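Local coordinates for protein cystalysin (Treponema denticola, PDB 1C7O) that is a pyridoxal-phosphate-dependent protein of the aminotransferase class I and II family, at residues I92-G97 / M247-I252. Numbering follows the deposited sequence.
Sequences IINTAG and MSNIII. With PPG ((2E,3E)-4-(2-aminoethoxy)-2-[({3-hydroxy-2-methyl-5-[(phosphonooxy)methyl]pyridin-4-yl}methyl)imino]but-3-enoic acid), chain I.
Ile250 and Ile93 face each other as an antiparallel hydrogen-bonded pair: Ile93 N gives its hydrogen to Ile250 O at 2.9 Å, and Ile250 N returns one to Ile93 O at 2.8 Å. CB and CG1 of Ile250 lie close to Ile93 O, while CG1 also passes the OG1 and CG2 of Thr95, crossing its side chain at about a right angle. The end of Ile93 instead leads off to Phe261 and Thr262 of helix 255-268. Branched residues suit such positions, for they favour extended backbone and cover the sheet's face with hydrocarbon. Strand 92-95 is the outermost strand, within this chain, of the seven-stranded mixed sheet of the fold-type I pyridoxal-phosphate proteins, and 248-252 runs antiparallel to both of its neighbours, 92-95 and 230-234. Ser248, at the end near PPG, donates its backbone N to Thr95 O at 2.8 Å. Its CB lies beside Thr95 OG1, which is hydrogen-bonded to Gly97 O at 2.9 Å. With OG anti to the carbonyl carbon (chi1 -67°), the serine hydroxyl comes up against C and CA of Gly97. Gly97 occupies the N-cap position of helix 98-109, whose Val98 N and Val99 N are hydrogen-bonded to PPG; having no side chain, it lies close beside the phosphate, CA 3.3 Å from PPG OP2. On the other face Asn94 directs its amide across to the neighbouring strand: ND2 reaches Ser248 O at 2.7 Å, nearly straight (167°) and in the amide plane, and bonds weakly to Asn249 OD1, also hydrogen-bonded to Tyr71 OH, the two amide planes standing 73° apart.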
loop_
_atom_site.group_PDB
_atom_site.type_symbol
_atom_site.label_atom_id
_atom_site.label_comp_id
_atom_site.label_asym_id
_atom_site.label_seq_id
_atom_site.Cartn_x
_atom_site.Cartn_y
_atom_site.Cartn_z
ATOM N N ILE A 92 -16.997 5.260 3.778
ATOM C CA ILE A 92 -15.914 4.472 3.208
ATOM C C ILE A 92 -14.536 5.112 3.193
ATOM O O ILE A 92 -14.321 6.133 2.549
ATOM C CB ILE A 92 -16.250 4.057 1.764
ATOM C CG1 ILE A 92 -17.647 3.457 1.700
ATOM C CG2 ILE A 92 -15.251 3.031 1.277
ATOM C CD1 ILE A 92 -18.130 3.239 0.289
ATOM N N ILE A 93 -13.601 4.492 3.897
ATOM C CA ILE A 93 -12.234 4.969 3.945
ATOM C C ILE A 93 -11.366 3.823 3.448
ATOM O O ILE A 93 -11.475 2.691 3.930
ATOM C CB ILE A 93 -11.816 5.336 5.376
ATOM C CG1 ILE A 93 -12.681 6.485 5.889
ATOM C CG2 ILE A 93 -10.340 5.690 5.403
ATOM C CD1 ILE A 93 -12.628 7.742 5.023
ATOM N N ASN A 94 -10.504 4.103 2.483
ATOM C CA ASN A 94 -9.663 3.051 1.945
ATOM C C ASN A 94 -8.261 2.995 2.516
ATOM O O ASN A 94 -7.678 4.017 2.881
ATOM C CB ASN A 94 -9.606 3.172 0.430
ATOM C CG ASN A 94 -10.970 3.071 -0.198
ATOM O OD1 ASN A 94 -11.506 4.052 -0.699
ATOM N ND2 ASN A 94 -11.550 1.875 -0.159
ATOM N N THR A 95 -7.739 1.776 2.591
ATOM C CA THR A 95 -6.401 1.509 3.094
ATOM C C THR A 95 -5.874 0.334 2.280
ATOM O O THR A 95 -6.659 -0.410 1.684
ATOM C CB THR A 95 -6.419 1.113 4.589
ATOM O OG1 THR A 95 -7.126 -0.123 4.750
ATOM C CG2 THR A 95 -7.104 2.183 5.414
ATOM N N ALA A 96 -4.554 0.170 2.253
ATOM C CA ALA A 96 -3.937 -0.918 1.506
ATOM C C ALA A 96 -4.371 -2.270 2.052
ATOM O O ALA A 96 -4.711 -3.170 1.285
ATOM C CB ALA A 96 -2.439 -0.803 1.556
ATOM N N GLY A 97 -4.357 -2.412 3.370
ATOM C CA GLY A 97 -4.766 -3.666 3.977
ATOM C C GLY A 97 -5.575 -3.486 5.251
ATOM O O GLY A 97 -5.675 -2.375 5.789
ATOM N N MET A 247 -6.668 -3.565 -1.533
ATOM C CA MET A 247 -7.711 -2.556 -1.456
ATOM C C MET A 247 -8.711 -2.885 -0.374
ATOM O O MET A 247 -9.501 -3.808 -0.517
ATOM C CB MET A 247 -8.444 -2.404 -2.782
ATOM C CG MET A 247 -9.410 -1.223 -2.769
ATOM S SD MET A 247 -8.603 0.261 -2.101
ATOM C CE MET A 247 -7.715 0.835 -3.549
ATOM N N SER A 248 -8.673 -2.126 0.712
ATOM C CA SER A 248 -9.597 -2.347 1.811
ATOM C C SER A 248 -10.661 -1.264 1.842
ATOM O O SER A 248 -10.458 -0.164 1.321
ATOM C CB SER A 248 -8.852 -2.353 3.148
ATOM O OG SER A 248 -7.990 -3.468 3.252
ATOM N N ASN A 249 -11.800 -1.590 2.449
ATOM C CA ASN A 249 -12.902 -0.645 2.587
ATOM C C ASN A 249 -13.269 -0.574 4.065
ATOM O O ASN A 249 -14.116 -1.329 4.536
ATOM C CB ASN A 249 -14.114 -1.100 1.764
ATOM C CG ASN A 249 -13.845 -1.100 0.271
ATOM O OD1 ASN A 249 -13.508 -0.065 -0.314
ATOM N ND2 ASN A 249 -13.992 -2.262 -0.357
ATOM N N ILE A 250 -12.612 0.315 4.804
ATOM C CA ILE A 250 -12.895 0.452 6.226
ATOM C C ILE A 250 -14.123 1.338 6.356
ATOM O O ILE A 250 -14.122 2.481 5.905
ATOM C CB ILE A 250 -11.713 1.099 6.987
ATOM C CG1 ILE A 250 -10.383 0.516 6.496
ATOM C CG2 ILE A 250 -11.856 0.837 8.482
ATOM C CD1 ILE A 250 -10.284 -0.987 6.613
ATOM N N ILE A 251 -15.174 0.795 6.961
ATOM C CA ILE A 251 -16.435 1.510 7.132
ATOM C C ILE A 251 -16.507 2.159 8.507
ATOM O O ILE A 251 -16.401 1.480 9.531
ATOM C CB ILE A 251 -17.637 0.552 6.945
ATOM C CG1 ILE A 251 -17.478 -0.239 5.637
ATOM C CG2 ILE A 251 -18.947 1.340 6.955
ATOM C CD1 ILE A 251 -17.249 0.621 4.391
ATOM N N ILE A 252 -16.691 3.477 8.516
ATOM C CA ILE A 252 -16.758 4.258 9.748
ATOM C C ILE A 252 -17.893 5.281 9.667
ATOM O O ILE A 252 -17.811 6.248 8.898
ATOM C CB ILE A 252 -15.427 5.014 9.978
ATOM C CG1 ILE A 252 -14.258 4.024 9.986
ATOM C CG2 ILE A 252 -15.490 5.803 11.275
ATOM C CD1 ILE A 252 -12.915 4.649 10.315
HETATM N N1 PPG I . -7.768 -10.043 9.463
HETATM C C2 PPG I . -8.044 -11.384 9.691
HETATM C C2A PPG I . -8.975 -11.665 10.824
HETATM C C3 PPG I . -7.429 -12.361 8.783
HETATM O O3 PPG I . -7.753 -13.665 9.105
HETATM C C4 PPG I . -6.603 -11.938 7.730
HETATM C C4A PPG I . -5.843 -13.006 6.937
HETATM C C5 PPG I . -6.371 -10.445 7.585
HETATM C C6 PPG I . -6.980 -9.569 8.476
HETATM C C5A PPG I . -5.392 -9.862 6.492
HETATM O OP4 PPG I . -5.950 -8.705 5.838
HETATM P P PPG I . -5.031 -7.809 4.856
HETATM O OP1 PPG I . -3.998 -7.196 5.724
HETATM O OP2 PPG I . -5.970 -6.778 4.207
HETATM O OP3 PPG I . -4.511 -8.733 3.821
HETATM N N4A PPG I . -4.617 -13.386 7.601
HETATM C CAI PPG I . -3.823 -14.489 7.030
HETATM C CBC PPG I . -3.895 -15.836 7.686
HETATM O O2B PPG I . -3.135 -16.917 7.226
HETATM O O3B PPG I . -4.692 -16.008 8.704
HETATM C CBI PPG I . -3.064 -14.286 5.826
HETATM C CGI PPG I . -1.647 -14.187 5.865
HETATM O OET PPG I . -0.958 -13.094 6.534
HETATM C CEI PPG I . 0.482 -13.201 6.114
HETATM C CFI PPG I . 0.603 -12.962 4.592
HETATM N NI PPG I . 1.941 -13.123 4.115
#